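Local structure of dephospho-CoA kinase (Mycobacterium paratuberculosis, 6N39) at residues V135-A140 with A175-W180; Q213-P218 with A333-P338; G33-D38 with A112-V117; V250-S255 with D268-Q273. The protein probably phosphorylates the 3'-hydroxyl group of dephospho-CoA with ATP, the last step in the biosynthesis of coenzyme A. All blocks are in the same frame, centred on the assembly; numbering follows the deposited sequence.

Contact 1: residues V135-A140 with A175-W180; sequences VVIVYA and AVADIW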
loop_
_atom_site.group_PDB
_atom_site.type_symbol
_atom_site.label_atom_id
_atom_site.label_comp_id
_atom_site.label_asym_id
_atom_site.label_seq_id
_atom_site.Cartn_x
_atom_site.Cartn_y
_atom_site.Cartn_z
ATOM N N VAL A 135 5.816 -0.665 -1.919
ATOM C CA VAL A 135 6.625 0.227 -2.737
ATOM C C VAL A 135 7.939 0.500 -2.009
ATOM O O VAL A 135 7.938 0.874 -0.827
ATOM C CB VAL A 135 5.877 1.543 -3.051
ATOM C CG1 VAL A 135 6.768 2.513 -3.823
ATOM C CG2 VAL A 135 4.593 1.269 -3.877
ATOM N N VAL A 136 9.053 0.302 -2.718
ATOM C CA VAL A 136 10.399 0.593 -2.223
ATOM C C VAL A 136 10.943 1.791 -2.987
ATOM O O VAL A 136 10.928 1.810 -4.225
ATOM C CB VAL A 136 11.342 -0.612 -2.392
ATOM C CG1 VAL A 136 12.723 -0.297 -1.798
ATOM C CG2 VAL A 136 10.759 -1.810 -1.731
ATOM N N ILE A 137 11.422 2.793 -2.267
ATOM C CA ILE A 137 12.014 3.954 -2.917
ATOM C C ILE A 137 13.400 4.163 -2.336
ATOM O O ILE A 137 13.565 4.177 -1.111
ATOM C CB ILE A 137 11.139 5.207 -2.758
ATOM C CG1 ILE A 137 9.713 4.883 -3.224
ATOM C CG2 ILE A 137 11.729 6.355 -3.554
ATOM C CD1 ILE A 137 8.802 6.065 -3.364
ATOM N N VAL A 138 14.400 4.286 -3.214
ATOM C CA VAL A 138 15.775 4.519 -2.800
ATOM C C VAL A 138 16.045 6.012 -2.888
ATOM O O VAL A 138 15.516 6.699 -3.772
ATOM C CB VAL A 138 16.770 3.696 -3.650
ATOM C CG1 VAL A 138 16.694 4.064 -5.124
ATOM C CG2 VAL A 138 18.167 3.880 -3.141
ATOM N N TYR A 139 16.819 6.534 -1.940
ATOM C CA TYR A 139 17.193 7.942 -1.963
ATOM C C TYR A 139 18.642 8.074 -1.517
ATOM O O TYR A 139 19.264 7.110 -1.064
ATOM C CB TYR A 139 16.268 8.798 -1.078
ATOM C CG TYR A 139 16.419 8.516 0.401
ATOM C CD1 TYR A 139 15.788 7.425 0.975
ATOM C CD2 TYR A 139 17.201 9.340 1.221
ATOM C CE1 TYR A 139 15.920 7.146 2.323
ATOM C CE2 TYR A 139 17.342 9.072 2.576
ATOM C CZ TYR A 139 16.691 7.971 3.120
ATOM O OH TYR A 139 16.805 7.678 4.464
ATOM N N ALA A 140 19.176 9.285 -1.649
ATOM C CA ALA A 140 20.559 9.567 -1.294
ATOM C C ALA A 140 20.724 11.068 -1.129
ATOM O O ALA A 140 19.978 11.852 -1.727
ATOM C CB ALA A 140 21.538 9.050 -2.356
ATOM N N ALA A 175 6.202 10.176 1.082
ATOM C CA ALA A 175 4.780 9.996 1.353
ATOM C C ALA A 175 4.246 8.660 0.828
ATOM O O ALA A 175 3.307 8.104 1.410
ATOM C CB ALA A 175 3.988 11.177 0.767
ATOM N N VAL A 176 4.823 8.114 -0.246
ATOM C CA VAL A 176 4.272 6.908 -0.851
ATOM C C VAL A 176 5.219 5.706 -0.744
ATOM O O VAL A 176 4.967 4.672 -1.355
ATOM C CB VAL A 176 3.854 7.158 -2.315
ATOM C CG1 VAL A 176 2.689 8.183 -2.393
ATOM C CG2 VAL A 176 5.033 7.671 -3.143
ATOM N N ALA A 177 6.289 5.804 0.034
ATOM C CA ALA A 177 7.223 4.690 0.186
ATOM C C ALA A 177 6.839 3.820 1.383
ATOM O O ALA A 177 6.809 4.298 2.523
ATOM C CB ALA A 177 8.652 5.197 0.368
ATOM N N ASP A 178 6.585 2.533 1.131
ATOM C CA ASP A 178 6.494 1.597 2.253
ATOM C C ASP A 178 7.863 1.333 2.839
ATOM O O ASP A 178 8.005 1.167 4.059
ATOM C CB ASP A 178 5.859 0.288 1.808
ATOM C CG ASP A 178 4.453 0.488 1.305
ATOM O OD1 ASP A 178 3.556 0.698 2.144
ATOM O OD2 ASP A 178 4.258 0.509 0.072
ATOM N N ILE A 179 8.882 1.283 1.983
ATOM C CA ILE A 179 10.260 1.082 2.415
ATOM C C ILE A 179 11.094 2.213 1.828
ATOM O O ILE A 179 11.101 2.421 0.608
ATOM C CB ILE A 179 10.801 -0.291 1.991
ATOM C CG1 ILE A 179 9.976 -1.409 2.660
ATOM C CG2 ILE A 179 12.261 -0.408 2.358
ATOM C CD1 ILE A 179 10.186 -2.780 2.058
ATOM N N TRP A 180 11.757 2.954 2.700
ATOM C CA TRP A 180 12.472 4.190 2.394
ATOM C C TRP A 180 13.942 3.871 2.630
ATOM O O TRP A 180 14.380 3.777 3.778
ATOM C CB TRP A 180 11.960 5.298 3.309
ATOM C CG TRP A 180 12.510 6.667 3.118
ATOM C CD1 TRP A 180 13.116 7.440 4.064
ATOM C CD2 TRP A 180 12.460 7.456 1.926
ATOM N NE1 TRP A 180 13.466 8.657 3.529
ATOM C CE2 TRP A 180 13.074 8.690 2.217
ATOM C CE3 TRP A 180 11.968 7.234 0.637
ATOM C CZ2 TRP A 180 13.212 9.693 1.267
ATOM C CZ3 TRP A 180 12.101 8.230 -0.299
ATOM C CH2 TRP A 180 12.718 9.446 0.019
HETATM O O HOH W 1 15.615 5.486 5.780
#

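Contact 2: residues Q213-P218 with A333-P338; sequences QIARAP and ADPGRP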
loop_
_atom_site.group_PDB
_atom_site.type_symbol
_atom_site.label_atom_id
_atom_site.label_comp_id
_atom_site.label_asym_id
_atom_site.label_seq_id
_atom_site.Cartn_x
_atom_site.Cartn_y
_atom_site.Cartn_z
ATOM N N GLN A 213 -1.586 -16.674 5.137
ATOM C CA GLN A 213 -1.380 -16.339 6.538
ATOM C C GLN A 213 -1.248 -14.833 6.692
ATOM O O GLN A 213 -0.871 -14.130 5.758
ATOM C CB GLN A 213 -0.118 -17.019 7.084
ATOM C CG GLN A 213 -0.261 -18.523 7.315
ATOM C CD GLN A 213 0.977 -19.102 8.004
ATOM O OE1 GLN A 213 2.002 -19.366 7.362
ATOM N NE2 GLN A 213 0.894 -19.272 9.320
ATOM N N ILE A 214 -1.532 -14.339 7.895
ATOM C CA ILE A 214 -1.453 -12.911 8.172
ATOM C C ILE A 214 -0.323 -12.663 9.162
ATOM O O ILE A 214 0.138 -13.569 9.860
ATOM C CB ILE A 214 -2.784 -12.351 8.711
ATOM C CG1 ILE A 214 -3.104 -12.976 10.075
ATOM C CG2 ILE A 214 -3.921 -12.609 7.707
ATOM C CD1 ILE A 214 -3.737 -12.002 11.055
ATOM N N ALA A 215 0.120 -11.408 9.225
ATOM C CA ALA A 215 1.167 -10.984 10.153
ATOM C C ALA A 215 0.536 -10.265 11.344
ATOM O O ALA A 215 0.027 -9.149 11.205
ATOM C CB ALA A 215 2.168 -10.067 9.450
ATOM N N ARG A 216 0.612 -10.870 12.519
ATOM C CA ARG A 216 0.012 -10.271 13.705
ATOM C C ARG A 216 1.015 -9.371 14.420
ATOM O O ARG A 216 2.225 -9.586 14.344
ATOM C CB ARG A 216 -0.510 -11.357 14.647
ATOM C CG ARG A 216 -1.705 -12.110 14.059
ATOM C CD ARG A 216 -2.182 -13.252 14.950
ATOM N NE ARG A 216 -3.419 -13.846 14.440
ATOM C CZ ARG A 216 -3.475 -14.719 13.435
ATOM N NH1 ARG A 216 -2.361 -15.104 12.821
ATOM N NH2 ARG A 216 -4.648 -15.201 13.036
ATOM N N ALA A 217 0.496 -8.314 15.080
ATOM C CA ALA A 217 1.342 -7.421 15.862
ATOM C C ALA A 217 1.396 -7.892 17.308
ATOM O O ALA A 217 0.525 -8.637 17.753
ATOM C CB ALA A 217 0.810 -5.990 15.793
ATOM N N PRO A 218 2.408 -7.488 18.073
ATOM C CA PRO A 218 2.487 -7.931 19.472
ATOM C C PRO A 218 1.372 -7.306 20.289
ATOM O O PRO A 218 0.707 -6.362 19.870
ATOM C CB PRO A 218 3.861 -7.442 19.945
ATOM C CG PRO A 218 4.596 -7.045 18.696
ATOM C CD PRO A 218 3.553 -6.641 17.702
ATOM N N ALA A 333 -0.477 -9.484 5.158
ATOM C CA ALA A 333 0.559 -10.503 5.247
ATOM C C ALA A 333 1.953 -9.908 5.441
ATOM O O ALA A 333 2.920 -10.667 5.547
ATOM C CB ALA A 333 0.546 -11.374 3.979
ATOM N N ASP A 334 2.075 -8.578 5.478
ATOM C CA ASP A 334 3.375 -7.914 5.545
ATOM C C ASP A 334 3.767 -7.717 7.008
ATOM O O ASP A 334 3.142 -6.891 7.695
ATOM C CB ASP A 334 3.299 -6.574 4.816
ATOM C CG ASP A 334 4.633 -5.819 4.781
ATOM O OD1 ASP A 334 5.626 -6.271 5.376
ATOM O OD2 ASP A 334 4.683 -4.759 4.122
ATOM N N PRO A 335 4.778 -8.426 7.532
ATOM C CA PRO A 335 5.130 -8.236 8.950
ATOM C C PRO A 335 5.656 -6.846 9.268
ATOM O O PRO A 335 5.699 -6.481 10.445
ATOM C CB PRO A 335 6.202 -9.308 9.208
ATOM C CG PRO A 335 6.805 -9.571 7.853
ATOM C CD PRO A 335 5.668 -9.403 6.864
ATOM N N GLY A 336 6.042 -6.055 8.268
ATOM C CA GLY A 336 6.428 -4.683 8.528
ATOM C C GLY A 336 5.282 -3.712 8.759
ATOM O O GLY A 336 5.536 -2.573 9.145
ATOM N N ARG A 337 4.029 -4.106 8.529
ATOM C CA ARG A 337 2.893 -3.197 8.712
ATOM C C ARG A 337 1.624 -3.993 9.001
ATOM O O ARG A 337 0.705 -4.073 8.167
ATOM C CB ARG A 337 2.717 -2.310 7.476
ATOM C CG ARG A 337 1.583 -1.249 7.572
ATOM C CD ARG A 337 1.691 -0.360 8.818
ATOM N NE ARG A 337 1.137 -1.019 10.011
ATOM C CZ ARG A 337 1.463 -0.685 11.254
ATOM N NH1 ARG A 337 2.337 0.304 11.474
ATOM N NH2 ARG A 337 0.943 -1.349 12.277
ATOM N N PRO A 338 1.523 -4.586 10.190
ATOM C CA PRO A 338 0.266 -5.239 10.572
ATOM C C PRO A 338 -0.919 -4.298 10.404
ATOM O O PRO A 338 -0.875 -3.127 10.798
ATOM C CB PRO A 338 0.496 -5.620 12.039
ATOM C CG PRO A 338 2.003 -5.777 12.151
ATOM C CD PRO A 338 2.550 -4.690 11.244
#

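Contact 3: residues G33-D38 with A112-V117; sequences GAVIVD and ADSVVV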
loop_
_atom_site.group_PDB
_atom_site.type_symbol
_atom_site.label_atom_id
_atom_site.label_comp_id
_atom_site.label_asym_id
_atom_site.label_seq_id
_atom_site.Cartn_x
_atom_site.Cartn_y
_atom_site.Cartn_z
ATOM N N GLY A 33 17.320 -13.172 -5.668
ATOM C CA GLY A 33 16.411 -14.059 -6.360
ATOM C C GLY A 33 15.108 -13.431 -6.837
ATOM O O GLY A 33 14.236 -14.159 -7.322
ATOM N N ALA A 34 14.954 -12.113 -6.728
ATOM C CA ALA A 34 13.765 -11.451 -7.259
ATOM C C ALA A 34 13.782 -11.415 -8.791
ATOM O O ALA A 34 14.836 -11.479 -9.431
ATOM C CB ALA A 34 13.662 -10.025 -6.725
ATOM N N VAL A 35 12.590 -11.290 -9.374
ATOM C CA VAL A 35 12.407 -11.117 -10.815
ATOM C C VAL A 35 12.251 -9.629 -11.100
ATOM O O VAL A 35 11.331 -8.986 -10.575
ATOM C CB VAL A 35 11.180 -11.891 -11.324
ATOM C CG1 VAL A 35 10.911 -11.564 -12.791
ATOM C CG2 VAL A 35 11.386 -13.387 -11.119
ATOM N N ILE A 36 13.123 -9.087 -11.954
ATOM C CA ILE A 36 13.146 -7.656 -12.264
ATOM C C ILE A 36 12.383 -7.396 -13.562
ATOM O O ILE A 36 12.787 -7.866 -14.630
ATOM C CB ILE A 36 14.588 -7.133 -12.397
ATOM C CG1 ILE A 36 15.431 -7.471 -11.150
ATOM C CG2 ILE A 36 14.563 -5.629 -12.715
ATOM C CD1 ILE A 36 14.749 -7.173 -9.815
ATOM N N VAL A 37 11.316 -6.599 -13.497
ATOM C CA VAL A 37 10.628 -6.116 -14.688
ATOM C C VAL A 37 10.965 -4.638 -14.848
ATOM O O VAL A 37 10.502 -3.792 -14.073
ATOM C CB VAL A 37 9.111 -6.346 -14.613
ATOM C CG1 VAL A 37 8.422 -5.736 -15.830
ATOM C CG2 VAL A 37 8.827 -7.831 -14.536
ATOM N N ASP A 38 11.756 -4.320 -15.869
ATOM C CA ASP A 38 12.230 -2.960 -16.122
ATOM C C ASP A 38 11.638 -2.501 -17.452
ATOM O O ASP A 38 12.106 -2.903 -18.523
ATOM C CB ASP A 38 13.759 -2.930 -16.121
ATOM C CG ASP A 38 14.330 -1.518 -16.197
ATOM O OD1 ASP A 38 13.767 -0.669 -16.911
ATOM O OD2 ASP A 38 15.364 -1.270 -15.543
ATOM N N ALA A 112 7.020 -20.098 -10.050
ATOM C CA ALA A 112 5.715 -19.596 -9.632
ATOM C C ALA A 112 5.770 -18.879 -8.289
ATOM O O ALA A 112 4.930 -18.014 -8.026
ATOM C CB ALA A 112 4.708 -20.743 -9.571
ATOM N N ASP A 113 6.738 -19.216 -7.425
ATOM C CA ASP A 113 6.863 -18.544 -6.135
ATOM C C ASP A 113 7.633 -17.224 -6.217
ATOM O O ASP A 113 7.986 -16.673 -5.171
ATOM C CB ASP A 113 7.536 -19.469 -5.106
ATOM C CG ASP A 113 9.002 -19.758 -5.435
ATOM O OD1 ASP A 113 9.398 -19.624 -6.611
ATOM O OD2 ASP A 113 9.758 -20.125 -4.518
ATOM N N SER A 114 7.890 -16.706 -7.414
ATOM C CA SER A 114 8.749 -15.540 -7.560
ATOM C C SER A 114 8.110 -14.289 -6.958
ATOM O O SER A 114 6.882 -14.160 -6.860
ATOM C CB SER A 114 9.051 -15.284 -9.035
ATOM O OG SER A 114 9.799 -16.343 -9.597
ATOM N N VAL A 115 8.973 -13.349 -6.561
ATOM C CA VAL A 115 8.578 -11.977 -6.258
ATOM C C VAL A 115 8.990 -11.109 -7.439
ATOM O O VAL A 115 10.134 -11.195 -7.906
ATOM C CB VAL A 115 9.235 -11.479 -4.959
ATOM C CG1 VAL A 115 8.834 -10.033 -4.697
ATOM C CG2 VAL A 115 8.899 -12.419 -3.770
ATOM N N VAL A 116 8.074 -10.274 -7.930
ATOM C CA VAL A 116 8.322 -9.441 -9.106
ATOM C C VAL A 116 8.605 -8.025 -8.628
ATOM O O VAL A 116 7.769 -7.414 -7.956
ATOM C CB VAL A 116 7.126 -9.460 -10.077
ATOM C CG1 VAL A 116 7.382 -8.537 -11.279
ATOM C CG2 VAL A 116 6.856 -10.873 -10.558
ATOM N N VAL A 117 9.770 -7.494 -8.978
ATOM C CA VAL A 117 10.116 -6.111 -8.665
ATOM C C VAL A 117 10.023 -5.293 -9.947
ATOM O O VAL A 117 10.753 -5.556 -10.913
ATOM C CB VAL A 117 11.517 -6.013 -8.043
ATOM C CG1 VAL A 117 11.904 -4.538 -7.825
ATOM C CG2 VAL A 117 11.554 -6.780 -6.738
HETATM O O HOH W 2 11.672 -14.082 -6.057
HETATM O O HOH W 3 12.627 -16.011 -9.216
#

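Contact 4: residues V250-S255 with D268-Q273; sequences VDHVGS and DVIDIQ. With ACT (acetate ion), chain C.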
loop_
_atom_site.group_PDB
_atom_site.type_symbol
_atom_site.label_atom_id
_atom_site.label_comp_id
_atom_site.label_asym_id
_atom_site.label_seq_id
_atom_site.Cartn_x
_atom_site.Cartn_y
_atom_site.Cartn_z
ATOM N N VAL A 250 -13.802 4.099 2.282
ATOM C CA VAL A 250 -12.720 3.390 2.962
ATOM C C VAL A 250 -12.164 4.333 4.014
ATOM O O VAL A 250 -11.897 5.497 3.711
ATOM C CB VAL A 250 -11.612 2.952 1.984
ATOM C CG1 VAL A 250 -10.514 2.150 2.709
ATOM C CG2 VAL A 250 -12.207 2.146 0.830
ATOM N N ASP A 251 -12.018 3.855 5.251
ATOM C CA ASP A 251 -11.746 4.774 6.355
ATOM C C ASP A 251 -10.744 4.182 7.333
ATOM O O ASP A 251 -10.819 3.001 7.677
ATOM C CB ASP A 251 -13.023 5.124 7.129
ATOM C CG ASP A 251 -14.060 5.829 6.271
ATOM O OD1 ASP A 251 -14.051 7.080 6.237
ATOM O OD2 ASP A 251 -14.890 5.133 5.635
ATOM N N HIS A 252 -9.843 5.029 7.819
ATOM C CA HIS A 252 -8.948 4.695 8.921
ATOM C C HIS A 252 -9.746 4.764 10.223
ATOM O O HIS A 252 -10.347 5.796 10.524
ATOM C CB HIS A 252 -7.784 5.688 8.911
ATOM C CG HIS A 252 -6.715 5.430 9.935
ATOM N ND1 HIS A 252 -5.804 6.400 10.301
ATOM C CD2 HIS A 252 -6.404 4.334 10.666
ATOM C CE1 HIS A 252 -4.973 5.908 11.204
ATOM N NE2 HIS A 252 -5.315 4.657 11.444
ATOM N N VAL A 253 -9.803 3.666 10.975
ATOM C CA VAL A 253 -10.614 3.610 12.184
ATOM C C VAL A 253 -9.765 3.075 13.335
ATOM O O VAL A 253 -8.592 2.744 13.167
ATOM C CB VAL A 253 -11.880 2.750 11.989
ATOM C CG1 VAL A 253 -12.766 3.357 10.890
ATOM C CG2 VAL A 253 -11.481 1.309 11.616
ATOM N N GLY A 254 -10.380 2.972 14.507
ATOM C CA GLY A 254 -9.700 2.372 15.634
ATOM C C GLY A 254 -8.715 3.318 16.297
ATOM O O GLY A 254 -8.641 4.518 16.002
ATOM N N SER A 255 -7.929 2.746 17.216
ATOM C CA SER A 255 -7.083 3.565 18.086
ATOM C C SER A 255 -5.991 4.307 17.326
ATOM O O SER A 255 -5.598 5.405 17.742
ATOM C CB SER A 255 -6.433 2.708 19.172
ATOM O OG SER A 255 -7.309 2.510 20.260
ATOM N N ASP A 268 0.129 -1.699 18.005
ATOM C CA ASP A 268 0.645 -1.201 16.718
ATOM C C ASP A 268 0.087 -2.036 15.558
ATOM O O ASP A 268 0.778 -2.791 14.872
ATOM C CB ASP A 268 2.171 -1.170 16.709
ATOM C CG ASP A 268 2.734 -0.293 15.560
ATOM O OD1 ASP A 268 2.011 -0.034 14.574
ATOM O OD2 ASP A 268 3.900 0.132 15.643
ATOM N N VAL A 269 -1.202 -1.861 15.325
ATOM C CA VAL A 269 -1.866 -2.447 14.172
ATOM C C VAL A 269 -2.853 -1.411 13.650
ATOM O O VAL A 269 -3.573 -0.780 14.430
ATOM C CB VAL A 269 -2.555 -3.783 14.529
ATOM C CG1 VAL A 269 -3.383 -3.633 15.778
ATOM C CG2 VAL A 269 -3.400 -4.297 13.354
ATOM N N ILE A 270 -2.847 -1.188 12.346
ATOM C CA ILE A 270 -3.703 -0.172 11.745
ATOM C C ILE A 270 -5.024 -0.813 11.339
ATOM O O ILE A 270 -5.037 -1.810 10.611
ATOM C CB ILE A 270 -3.002 0.483 10.540
ATOM C CG1 ILE A 270 -1.846 1.359 11.045
ATOM C CG2 ILE A 270 -3.997 1.303 9.708
ATOM C CD1 ILE A 270 -1.084 2.082 9.948
ATOM N N ASP A 271 -6.145 -0.252 11.801
ATOM C CA ASP A 271 -7.460 -0.750 11.399
ATOM C C ASP A 271 -8.048 0.121 10.303
ATOM O O ASP A 271 -8.059 1.355 10.421
ATOM C CB ASP A 271 -8.435 -0.800 12.577
ATOM C CG ASP A 271 -8.031 -1.830 13.604
ATOM O OD1 ASP A 271 -7.170 -1.511 14.444
ATOM O OD2 ASP A 271 -8.577 -2.949 13.552
ATOM N N ILE A 272 -8.579 -0.537 9.269
ATOM C CA ILE A 272 -9.246 0.094 8.139
ATOM C C ILE A 272 -10.626 -0.529 7.987
ATOM O O ILE A 272 -10.775 -1.742 8.138
ATOM C CB ILE A 272 -8.464 -0.120 6.826
ATOM C CG1 ILE A 272 -7.002 0.313 6.969
ATOM C CG2 ILE A 272 -9.183 0.607 5.685
ATOM C CD1 ILE A 272 -6.830 1.830 7.244
ATOM N N GLN A 273 -11.631 0.273 7.647
ATOM C CA GLN A 273 -12.931 -0.276 7.282
ATOM C C GLN A 273 -13.224 0.032 5.819
ATOM O O GLN A 273 -13.179 1.194 5.405
ATOM C CB GLN A 273 -14.048 0.290 8.169
ATOM C CG GLN A 273 -15.423 -0.253 7.772
ATOM C CD GLN A 273 -16.523 0.212 8.693
ATOM O OE1 GLN A 273 -16.944 -0.526 9.591
ATOM N NE2 GLN A 273 -17.009 1.448 8.478
HETATM C C ACT C . -9.513 0.081 18.614
HETATM O O ACT C . -9.231 0.785 19.627
HETATM O OXT ACT C . -8.821 -0.097 17.578
HETATM C CH3 ACT C . -10.897 -0.698 18.648
HETATM O O HOH W 4 -15.645 2.662 5.943
HETATM O O HOH W 5 -6.367 1.619 14.237
#

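Contact 1: residues V135-A140 with A175-W180
Val136 and Ile137 pair with Ile179 and Trp180 as parallel neighbours at one border of the five-stranded sheet in the kinase part, a P-loop NTPase fold. Strand 179-182 is the outermost strand on this side, and strand 10-16 flanks 135-139 on the other.

The backbone bonds come first. Ile137 N donates to Ile179 O at 2.9 Å, and Ile179 N donates to Val135 O at 3.0 Å. Asp178 N adds a weak bond to that same Val135 oxygen. The side chain of Asp178 adds another bond to Val135. Its OD2 accepts from Val135 N at 2.8 Å, on the anti side of the carboxylate. Its OD1 forms a salt bridge with Arg238, so one carboxylate links the kinase sheet to the C-terminal region.

The apolar contacts lie on both faces. On one, Val136 CG2 meets Ile179 CD1 at 4.0 Å, and helix 187-210 packs on Ile179. On the other, Ile137 CG1 touches Ala177 CB at 3.8 Å, while its CG2 branch reaches the indole edge of Trp180 at CZ3.

The aromatic pair is an offset stack. Tyr139 CG stands between the backbone N and the carbonyl carbon (chi1 68°), which starts the ring toward Trp180. The Tyr139 ring and the five-membered ring of Trp180 have centroids 3.9 Å apart, with planes at 13°. Tyr139 CD1 sits over the centre of the indole. Tyr139 also lies near Ala20 of the predicted ATP site. A water closes the group: it is 2.8 Å from Tyr139 OH and donates to Trp180 O at 2.9 Å.

Contact 2: residues Q213-P218 with A333-P338
Ala215 and Pro335 meet at the tightest point of this contact between two irregular loops of the UPF0157 region. The methyl CB of Ala215 points at the turn and lies 3.5 Å from Pro335 CA. It also lies close to Pro335 N. A second patch is built on Pro338. Its ring carbon CB is 3.7 Å from Ala215 O and 3.8 Å from Ala217 CB, and CG is equally near that methyl. At the other end, Ala333 CB rests against Gln213 O at 3.6 Å. The two segments meet by van der Waals contact alone.

Polar bonds shape the 333-338 side from within. Asp334 to Arg337 is a type I turn, closed by Arg337 N to Asp334 O. Asp334 OD1 accepts from Gly336 N at 2.9 Å, an Asx turn. Arg337 grips Pro338 O side-on with NE and NH2, and that oxygen lies in the guanidinium plane.

The outer side is looser. Gln213 and Arg216 are exposed. The end of Gln213 leads away, and Arg216 starts away from the other loop. Ile214 CD1 sits over the centre of one face of the Arg216 guanidinium, 3.6 Å from its plane.

The neighbours set the contact in place. Helix 187-210 packs Phe205 on Ala333 and Pro204 on Pro335, and its Arg201 forms a salt bridge with Asp334. Arg337 lies against Trp228 and Ile235 of helix 228-243, and Pro338 leads straight into strand 339-345.

Contact 3: residues G33-D38 with A112-V117
Val117 fills the notch between Ala34 CB and Ile36 CD1 on one face of the parallel pair formed by strands 35-38 and 115-119. Its CG2 branch touches Ala34 CB at 3.9 Å. On its other flank, Val117 CB meets Ile36 CD1 at 3.9 Å. Ile36 CD1 is folded back rather than extended (chi2 -46°), which brings it to Val117 CB, and the two side chains lie side by side, pointing the same way. Helix 22-31 packs on Ile36 from this face, with Ser26 and Ala30.

The opposite face carries Val35, Val116 and Val37. Val37 CG2 sits against Val116 CG1 at 3.6 Å, crossing obliquely. Val35 sends its CG2 branch back along the strand, onto Ser114 CB at 3.7 Å.

Beneath the side chains, three nearly straight bonds hold the register. Val35 N gives to Val115 O at 2.9 Å, Val117 N to Val35 O at 2.7 Å, and Val37 N to Val117 O at 2.8 Å. Two waters continue the link at Gly33 and Ser114-Val115. One donates to Gly33 O and accepts from Val115 N at 2.8 Å. The other donates to Gly33 O and to Ser114 OG, which is also bonded to Pro111 O.

The chemistry is divided: mostly branched aliphatic groups meet on both faces of this strand pair in the P-loop kinase sheet, backbone bonds fix the alignment, and two waters bridge Gly33 O to the 112-117 segment.

Contact 4: residues V250-S255 with D268-Q273
His252 CG stands anti to the backbone N (chi1 -176°), beside the carbonyl carbon, and chi2 (-162°) turns the ring so that CD2 is at its Asp271 edge. Asp271 O lies in the ring plane, 3.4 Å from His252 CD2. Ile272 CD1 is folded back (chi2 -64°) and comes within 3.9 Å of His252 CA. Strands 249-253 and 270-276 form an antiparallel pair at the border of the four-stranded mixed sheet of the GrpB-like domain.

Asp251 and Gln273 are a hydrogen-bonded pair: Asp251 N gives to Gln273 O at 2.9 Å, and Gln273 N to Asp251 O at 2.8 Å. Val253 N then gives to Asp271 O from above the carbonyl plane. On the His252 face, Val250 CG1 packs on Ile272 CG2 at 3.6 Å, and helix 228-243 covers this side. A water joins Asp251 OD2, Gln273 O and Gln273 NE2. Asp251 also forms a salt bridge with Arg249, and Arg344 bonds Gln273 OE1.

His252 NE2 bonds Thr256, and Asp271 OD2 bonds His342 and Asn340 on strand 339-345. An acetate, probably from the crystallisation liquor, is held also by Tyr371. Ser255 N gives to its OXT at 3.0 Å, and Ser255 OG to its O at 2.7 Å.

From the N terminus, contact 3 closes first, joining strands 35-38 and 115-119 across a largely helical excursion. Contact 1 follows in series and joins strands 135-139 and 179-182. The two contacts mark opposite borders of one parallel sheet, with strand 10-16 in the middle, and their centres are about 18 Å apart. Helix 187-210 then leads to the C-terminal region. Contact 2 closes a long loop there, and contact 4, a short strand pair, falls wholly within it. Those two touch: Arg337 NH2 makes a salt bridge with Asp268 OD1 at 2.9 Å. Contacts 3 and 4 lie furthest apart, with centres about 31 Å from each other.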